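Local coordinates for magnesium transporter, putative (Shewanella oneidensis MR-1, PDB 3KXR), which probably carries cations such as magnesium across the membrane as a whole protein, this chain being a piece that holds its pair of CBS domains, at residues A[60-66]-A[159-163]; A[84-88]-A[162-166]. All blocks are in the same frame, centred on the assembly; numbering follows the deposited sequence.

Contact 1 (A[60-66]-A[159-163]); sequences TDHQMLV and LIGRV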
ATOM      1  N   THR A  60      17.213 -12.107  -7.394  1.00 44.06           N
ATOM      2  CA  THR A  60      17.163 -11.003  -8.321  1.00 44.70           C
ATOM      3  C   THR A  60      16.629  -9.724  -7.708  1.00 44.55           C
ATOM      4  O   THR A  60      15.673  -9.733  -6.957  1.00 44.01           O
ATOM      5  CB  THR A  60      16.243 -11.362  -9.481  1.00 44.57           C
ATOM      6  OG1 THR A  60      16.967 -12.233 -10.343  1.00 47.53           O
ATOM      7  CG2 THR A  60      15.827 -10.132 -10.261  1.00 45.89           C
ATOM      8  N   ASP A  61      17.245  -8.621  -8.084  1.00 44.73           N
ATOM      9  CA  ASP A  61      16.858  -7.320  -7.604  1.00 45.23           C
ATOM     10  C   ASP A  61      16.178  -6.593  -8.746  1.00 44.95           C
ATOM     11  O   ASP A  61      16.718  -6.499  -9.816  1.00 44.62           O
ATOM     12  CB  ASP A  61      18.120  -6.595  -7.157  1.00 45.90           C
ATOM     13  CG  ASP A  61      17.844  -5.250  -6.578  1.00 49.08           C
ATOM     14  OD1 ASP A  61      16.667  -4.848  -6.507  1.00 51.92           O
ATOM     15  OD2 ASP A  61      18.831  -4.587  -6.210  1.00 54.36           O
ATOM     16  N   HIS A  62      14.973  -6.102  -8.520  1.00 45.73           N
ATOM     17  CA  HIS A  62      14.209  -5.430  -9.560  1.00 46.78           C
ATOM     18  C   HIS A  62      14.733  -4.022  -9.807  1.00 46.20           C
ATOM     19  O   HIS A  62      14.448  -3.446 -10.849  1.00 45.97           O
ATOM     20  CB  HIS A  62      12.724  -5.338  -9.206  1.00 47.42           C
ATOM     21  CG  HIS A  62      11.994  -6.657  -9.205  1.00 52.94           C
ATOM     22  ND1 HIS A  62      11.877  -7.461 -10.327  1.00 56.25           N
ATOM     23  CD2 HIS A  62      11.310  -7.296  -8.216  1.00 55.13           C
ATOM     24  CE1 HIS A  62      11.164  -8.536 -10.025  1.00 56.07           C
ATOM     25  NE2 HIS A  62      10.815  -8.463  -8.749  1.00 56.13           N
ATOM     26  N   GLN A  63      15.467  -3.481  -8.834  1.00 45.74           N
ATOM     27  CA  GLN A  63      16.104  -2.149  -8.920  1.00 45.71           C
ATOM     28  C   GLN A  63      17.212  -2.095  -9.940  1.00 44.51           C
ATOM     29  O   GLN A  63      18.240  -2.739  -9.788  1.00 44.33           O
ATOM     30  CB  GLN A  63      16.712  -1.747  -7.564  1.00 46.23           C
ATOM     31  CG  GLN A  63      15.836  -0.829  -6.813  1.00 50.12           C
ATOM     32  CD  GLN A  63      16.156  -0.708  -5.352  1.00 54.13           C
ATOM     33  OE1 GLN A  63      16.749   0.285  -4.923  1.00 56.56           O
ATOM     34  NE2 GLN A  63      15.698  -1.678  -4.562  1.00 59.21           N
HETATM   35  N   MSE A  64      17.026  -1.304 -10.972  1.00 43.84           N
HETATM   36  CA  MSE A  64      18.004  -1.253 -12.014  1.00 44.16           C
HETATM   37  C   MSE A  64      17.790  -0.074 -12.926  1.00 43.05           C
HETATM   38  O   MSE A  64      16.740   0.510 -12.983  1.00 42.77           O
HETATM   39  CB  MSE A  64      17.923  -2.536 -12.837  1.00 45.26           C
HETATM   40  CG  MSE A  64      16.575  -2.720 -13.486  1.00 48.47           C
HETATM   41 SE   MSE A  64      16.441  -4.364 -14.534  1.00 61.42          SE
HETATM   42  CE  MSE A  64      14.453  -4.530 -14.655  1.00 47.78           C
ATOM     43  N   LEU A  65      18.820   0.257 -13.674  1.00 42.60           N
ATOM     44  CA  LEU A  65      18.702   1.220 -14.748  1.00 41.54           C
ATOM     45  C   LEU A  65      18.259   0.480 -16.047  1.00 40.57           C
ATOM     46  O   LEU A  65      18.982  -0.330 -16.604  1.00 39.84           O
ATOM     47  CB  LEU A  65      20.036   1.976 -14.881  1.00 41.77           C
ATOM     48  CG  LEU A  65      20.197   3.322 -14.128  1.00 42.60           C
ATOM     49  CD1 LEU A  65      19.663   3.350 -12.725  1.00 37.26           C
ATOM     50  CD2 LEU A  65      21.648   3.781 -14.190  1.00 42.30           C
ATOM     51  N   VAL A  66      17.036   0.743 -16.495  1.00 40.10           N
ATOM     52  CA  VAL A  66      16.521   0.172 -17.734  1.00 39.53           C
ATOM     53  C   VAL A  66      15.788   1.258 -18.570  1.00 38.73           C
ATOM     54  O   VAL A  66      15.121   2.130 -18.023  1.00 38.87           O
ATOM     55  CB  VAL A  66      15.583  -1.034 -17.429  1.00 39.98           C
ATOM     56  CG1 VAL A  66      14.564  -0.639 -16.368  1.00 38.99           C
ATOM     57  CG2 VAL A  66      14.914  -1.529 -18.686  1.00 39.30           C
ATOM     58  N   LEU A 159      13.515  -9.109 -19.290  1.00 38.30           N
ATOM     59  CA  LEU A 159      14.416  -8.618 -18.265  1.00 38.64           C
ATOM     60  C   LEU A 159      13.636  -8.518 -16.982  1.00 38.86           C
ATOM     61  O   LEU A 159      12.758  -7.702 -16.885  1.00 39.04           O
ATOM     62  CB  LEU A 159      14.920  -7.222 -18.663  1.00 37.94           C
ATOM     63  CG  LEU A 159      15.859  -6.557 -17.688  1.00 37.49           C
ATOM     64  CD1 LEU A 159      17.040  -7.509 -17.457  1.00 35.39           C
ATOM     65  CD2 LEU A 159      16.275  -5.194 -18.246  1.00 35.10           C
ATOM     66  N   ILE A 160      13.934  -9.348 -15.996  1.00 39.47           N
ATOM     67  CA  ILE A 160      13.209  -9.252 -14.733  1.00 39.88           C
ATOM     68  C   ILE A 160      13.962  -8.518 -13.621  1.00 40.03           C
ATOM     69  O   ILE A 160      13.360  -8.157 -12.604  1.00 41.20           O
ATOM     70  CB  ILE A 160      12.761 -10.613 -14.238  1.00 40.13           C
ATOM     71  CG1 ILE A 160      13.967 -11.445 -13.823  1.00 41.15           C
ATOM     72  CG2 ILE A 160      11.915 -11.313 -15.326  1.00 40.64           C
ATOM     73  CD1 ILE A 160      13.593 -12.893 -13.484  1.00 42.08           C
ATOM     74  N   GLY A 161      15.255  -8.277 -13.795  1.00 39.54           N
ATOM     75  CA  GLY A 161      16.042  -7.601 -12.750  1.00 38.95           C
ATOM     76  C   GLY A 161      17.536  -7.812 -12.914  1.00 38.12           C
ATOM     77  O   GLY A 161      18.000  -8.191 -13.980  1.00 37.73           O
ATOM     78  N   ARG A 162      18.297  -7.580 -11.854  1.00 37.50           N
ATOM     79  CA  ARG A 162      19.744  -7.747 -11.942  1.00 37.05           C
ATOM     80  C   ARG A 162      20.292  -8.416 -10.694  1.00 36.99           C
ATOM     81  O   ARG A 162      19.627  -8.449  -9.668  1.00 35.86           O
ATOM     82  CB  ARG A 162      20.402  -6.390 -12.102  1.00 36.58           C
ATOM     83  CG  ARG A 162      20.457  -5.617 -10.820  1.00 36.60           C
ATOM     84  CD  ARG A 162      20.877  -4.193 -11.031  1.00 36.07           C
ATOM     85  NE  ARG A 162      20.906  -3.499  -9.756  1.00 37.35           N
ATOM     86  CZ  ARG A 162      21.925  -2.810  -9.238  1.00 37.65           C
ATOM     87  NH1 ARG A 162      23.092  -2.659  -9.863  1.00 39.92           N
ATOM     88  NH2 ARG A 162      21.775  -2.258  -8.053  1.00 36.67           N
ATOM     89  N   VAL A 163      21.516  -8.923 -10.803  1.00 37.10           N
ATOM     90  CA  VAL A 163      22.256  -9.372  -9.653  1.00 37.89           C
ATOM     91  C   VAL A 163      23.556  -8.634  -9.565  1.00 36.92           C
ATOM     92  O   VAL A 163      24.217  -8.469 -10.560  1.00 37.82           O
ATOM     93  CB  VAL A 163      22.573 -10.824  -9.778  1.00 39.01           C
ATOM     94  CG1 VAL A 163      23.434 -11.244  -8.586  1.00 39.62           C
ATOM     95  CG2 VAL A 163      21.275 -11.596  -9.784  1.00 40.77           C
TER
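The His62 ring meets strand 159-164 with its edge: ND1 donates to Ile160 O at 2.8 Å, the oxygen 20° out of the ring plane. Gln63 O and Asp61 OD2 approach the Arg162 guanidinium obliquely, the latter 4.2 Å from NH2, too far for a salt bridge. The contact joins the two CBS domains: segment 60-66, which leads into strand 66-68, runs beside an edge strand of the second sheet. Asp61 and Arg162 form a single antiparallel, hydrogen-bonded bridge, with Asp61 N to Arg162 O at 2.9 Å and Arg162 N to Asp61 O at 2.8 Å. Asp61 OD1 takes the N-H of Gln63, closing an Asx turn. Ile160 and Gly161 form a classic beta bulge against Val152. Gly161 CA packs 3.6 Å from Thr60 CG2; a CB here would run into that methyl and Asp61 O. Arg162 CG sits between its backbone N and carbonyl carbon (chi1 76°), and the extended chain brings NE to a weak 2.8 Å bond with Gln63 O. Its NH1 is salt-bridged to Glu149. A leucine here would probably leave Gln63 O without this donor and Glu149 without its mate. Selenomethionine Met64 meets Leu159 tip to tip, SE to CD2 at 3.8 Å.

Contact 2 (A[84-88]-A[162-166]); sequences ELDCN and RVTLR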
ATOM      1  N   GLU A  84      21.452   7.276  -7.667  1.00 46.25           N
ATOM      2  CA  GLU A  84      22.551   6.629  -6.998  1.00 46.19           C
ATOM      3  C   GLU A  84      22.094   5.205  -6.730  1.00 45.45           C
ATOM      4  O   GLU A  84      21.048   4.978  -6.165  1.00 45.59           O
ATOM      5  CB  GLU A  84      22.863   7.360  -5.717  1.00 46.87           C
ATOM      6  CG  GLU A  84      24.347   7.492  -5.427  1.00 49.15           C
ATOM      7  CD  GLU A  84      24.585   8.305  -4.198  1.00 51.95           C
ATOM      8  OE1 GLU A  84      23.594   8.776  -3.579  1.00 51.49           O
ATOM      9  OE2 GLU A  84      25.771   8.484  -3.845  1.00 57.71           O
ATOM     10  N   LEU A  85      22.861   4.237  -7.191  1.00 44.61           N
ATOM     11  CA  LEU A  85      22.494   2.851  -7.047  1.00 43.54           C
ATOM     12  C   LEU A  85      23.734   2.007  -6.799  1.00 42.81           C
ATOM     13  O   LEU A  85      24.782   2.223  -7.417  1.00 42.05           O
ATOM     14  CB  LEU A  85      21.853   2.411  -8.325  1.00 44.19           C
ATOM     15  CG  LEU A  85      20.845   1.313  -8.225  1.00 44.74           C
ATOM     16  CD1 LEU A  85      19.681   1.874  -7.455  1.00 46.60           C
ATOM     17  CD2 LEU A  85      20.465   0.932  -9.666  1.00 45.45           C
ATOM     18  N   ASP A  86      23.622   1.065  -5.874  1.00 42.06           N
ATOM     19  CA  ASP A  86      24.714   0.173  -5.554  1.00 42.16           C
ATOM     20  C   ASP A  86      25.149  -0.650  -6.779  1.00 42.03           C
ATOM     21  O   ASP A  86      24.313  -1.151  -7.540  1.00 42.43           O
ATOM     22  CB  ASP A  86      24.284  -0.759  -4.416  1.00 42.35           C
ATOM     23  CG  ASP A  86      25.436  -1.516  -3.808  1.00 42.92           C
ATOM     24  OD1 ASP A  86      26.520  -0.932  -3.622  1.00 46.01           O
ATOM     25  OD2 ASP A  86      25.258  -2.706  -3.500  1.00 44.87           O
ATOM     26  N   CYS A  87      26.455  -0.779  -6.969  1.00 41.41           N
ATOM     27  CA  CYS A  87      27.009  -1.640  -8.003  1.00 41.43           C
ATOM     28  C   CYS A  87      26.407  -1.401  -9.335  1.00 41.78           C
ATOM     29  O   CYS A  87      25.914  -2.322  -9.970  1.00 40.84           O
ATOM     30  CB  CYS A  87      26.757  -3.099  -7.685  1.00 41.95           C
ATOM     31  SG  CYS A  87      27.902  -3.705  -6.549  1.00 41.44           S
ATOM     32  N   ASN A  88      26.458  -0.161  -9.775  1.00 42.18           N
ATOM     33  CA  ASN A  88      25.790   0.188 -10.972  1.00 42.33           C
ATOM     34  C   ASN A  88      26.715   0.928 -11.862  1.00 42.28           C
ATOM     35  O   ASN A  88      27.184   1.991 -11.507  1.00 42.31           O
ATOM     36  CB  ASN A  88      24.603   1.059 -10.659  1.00 42.87           C
ATOM     37  CG  ASN A  88      23.891   1.528 -11.909  1.00 45.35           C
ATOM     38  OD1 ASN A  88      23.652   2.727 -12.058  1.00 47.97           O
ATOM     39  ND2 ASN A  88      23.553   0.588 -12.820  1.00 43.03           N
ATOM     40  N   ARG A 162      18.297  -7.580 -11.854  1.00 37.50           N
ATOM     41  CA  ARG A 162      19.744  -7.747 -11.942  1.00 37.05           C
ATOM     42  C   ARG A 162      20.292  -8.416 -10.694  1.00 36.99           C
ATOM     43  O   ARG A 162      19.627  -8.449  -9.668  1.00 35.86           O
ATOM     44  CB  ARG A 162      20.402  -6.390 -12.102  1.00 36.58           C
ATOM     45  CG  ARG A 162      20.457  -5.617 -10.820  1.00 36.60           C
ATOM     46  CD  ARG A 162      20.877  -4.193 -11.031  1.00 36.07           C
ATOM     47  NE  ARG A 162      20.906  -3.499  -9.756  1.00 37.35           N
ATOM     48  CZ  ARG A 162      21.925  -2.810  -9.238  1.00 37.65           C
ATOM     49  NH1 ARG A 162      23.092  -2.659  -9.863  1.00 39.92           N
ATOM     50  NH2 ARG A 162      21.775  -2.258  -8.053  1.00 36.67           N
ATOM     51  N   VAL A 163      21.516  -8.923 -10.803  1.00 37.10           N
ATOM     52  CA  VAL A 163      22.256  -9.372  -9.653  1.00 37.89           C
ATOM     53  C   VAL A 163      23.556  -8.634  -9.565  1.00 36.92           C
ATOM     54  O   VAL A 163      24.217  -8.469 -10.560  1.00 37.82           O
ATOM     55  CB  VAL A 163      22.573 -10.824  -9.778  1.00 39.01           C
ATOM     56  CG1 VAL A 163      23.434 -11.244  -8.586  1.00 39.62           C
ATOM     57  CG2 VAL A 163      21.275 -11.596  -9.784  1.00 40.77           C
ATOM     58  N   THR A 164      23.930  -8.192  -8.385  1.00 36.69           N
ATOM     59  CA  THR A 164      25.124  -7.386  -8.243  1.00 36.78           C
ATOM     60  C   THR A 164      26.353  -8.179  -7.788  1.00 37.17           C
ATOM     61  O   THR A 164      26.239  -9.266  -7.255  1.00 38.54           O
ATOM     62  CB  THR A 164      24.917  -6.301  -7.230  1.00 36.39           C
ATOM     63  OG1 THR A 164      24.665  -6.917  -5.974  1.00 38.31           O
ATOM     64  CG2 THR A 164      23.756  -5.383  -7.594  1.00 34.25           C
ATOM     65  N   LEU A 165      27.530  -7.608  -7.987  1.00 37.39           N
ATOM     66  CA  LEU A 165      28.744  -8.200  -7.468  1.00 37.68           C
ATOM     67  C   LEU A 165      28.675  -8.376  -5.947  1.00 38.00           C
ATOM     68  O   LEU A 165      29.063  -9.396  -5.425  1.00 38.12           O
ATOM     69  CB  LEU A 165      29.964  -7.360  -7.849  1.00 37.06           C
ATOM     70  CG  LEU A 165      31.293  -7.922  -7.347  1.00 36.56           C
ATOM     71  CD1 LEU A 165      31.541  -9.386  -7.759  1.00 36.63           C
ATOM     72  CD2 LEU A 165      32.366  -7.073  -7.870  1.00 34.17           C
ATOM     73  N   ARG A 166      28.158  -7.381  -5.252  1.00 38.66           N
ATOM     74  CA  ARG A 166      27.942  -7.476  -3.802  1.00 39.08           C
ATOM     75  C   ARG A 166      27.089  -8.677  -3.395  1.00 39.54           C
ATOM     76  O   ARG A 166      27.437  -9.383  -2.460  1.00 39.54           O
ATOM     77  CB  ARG A 166      27.278  -6.205  -3.270  1.00 38.51           C
ATOM     78  CG  ARG A 166      27.476  -6.023  -1.775  1.00 37.02           C
ATOM     79  CD  ARG A 166      26.806  -4.752  -1.278  1.00 36.20           C
ATOM     80  NE  ARG A 166      27.265  -3.572  -1.992  1.00 36.92           N
ATOM     81  CZ  ARG A 166      28.443  -2.982  -1.803  1.00 36.80           C
ATOM     82  NH1 ARG A 166      28.767  -1.910  -2.519  1.00 37.81           N
ATOM     83  NH2 ARG A 166      29.298  -3.457  -0.909  1.00 36.92           N
TER
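In the CBS pair, the loop 84-88 of the first domain packs on the strand-to-helix junction of the second, where Thr164 is the N-cap of helix 165-176. Two arginines from this junction hold Asp86, one by its backbone and one by its side chain. Arg162 comes in end-on. Its NH2 donates to Asp86 O at 2.8 Å and its NH1 donates to the same oxygen at 3.0 Å. That oxygen lies in the guanidinium plane, 3° out of it for each bond. NH1 also makes a weak bond to Cys87 O at 2.8 Å. The two carbonyls, together with Glu149, thus give the buried guanidinium polar partners and should fix its rotation. Its faces are covered by carbon: Thr164 CG2 sits over the centre of one, and Leu85 CD2 lies over the opposite one, toward the rim. Glu149 also takes a hydrogen bond from Asn88 ND2, which ties the loop to the same acid.

Thr164 OG1 lies between the backbone N and the carbonyl carbon (chi1 63°). There it caps Ala167 N, while CG2 is left for the arginine. Cys87 packs beside it, with its CB 3.7 Å from Thr164 CB.

Farther out, the Asp86 carboxylate and the Arg166 guanidinium form a side-on salt bridge, one oxygen to each nitrogen. Their planes are 23° apart, nearly coplanar, and both oxygens use their syn lone pairs. The Arg166 chain bends at chi3 on its way there. This pair is exposed, unlike the Arg162 grip. Arg166 NE reaches Asp86 OD2 at 2.7 Å, and Arg166 NH1 reaches Asp86 OD1 at 2.7 Å.

Overall arrangement
The centres of contacts 1 and 2 lie about 9 Å apart. Both join the first CBS domain to strand 159-164 of the second, so they form one continuous interface. Arg162 belongs to both: its backbone and NE serve contact 1, and its NH1 and NH2 serve contact 2. The two first-domain segments also touch each other. Leu65 CD1 is 4.0 Å from Leu85 CD2, and Met64 CA is 4.0 Å from the same Leu85 CD2. Contact 1 is the more central, about 2 Å from the centre of the chain, against about 9 Å for contact 2. Both reach a second subunit, whose Leu9 packs on Leu85 and donates its N-H to Gln63 OE1.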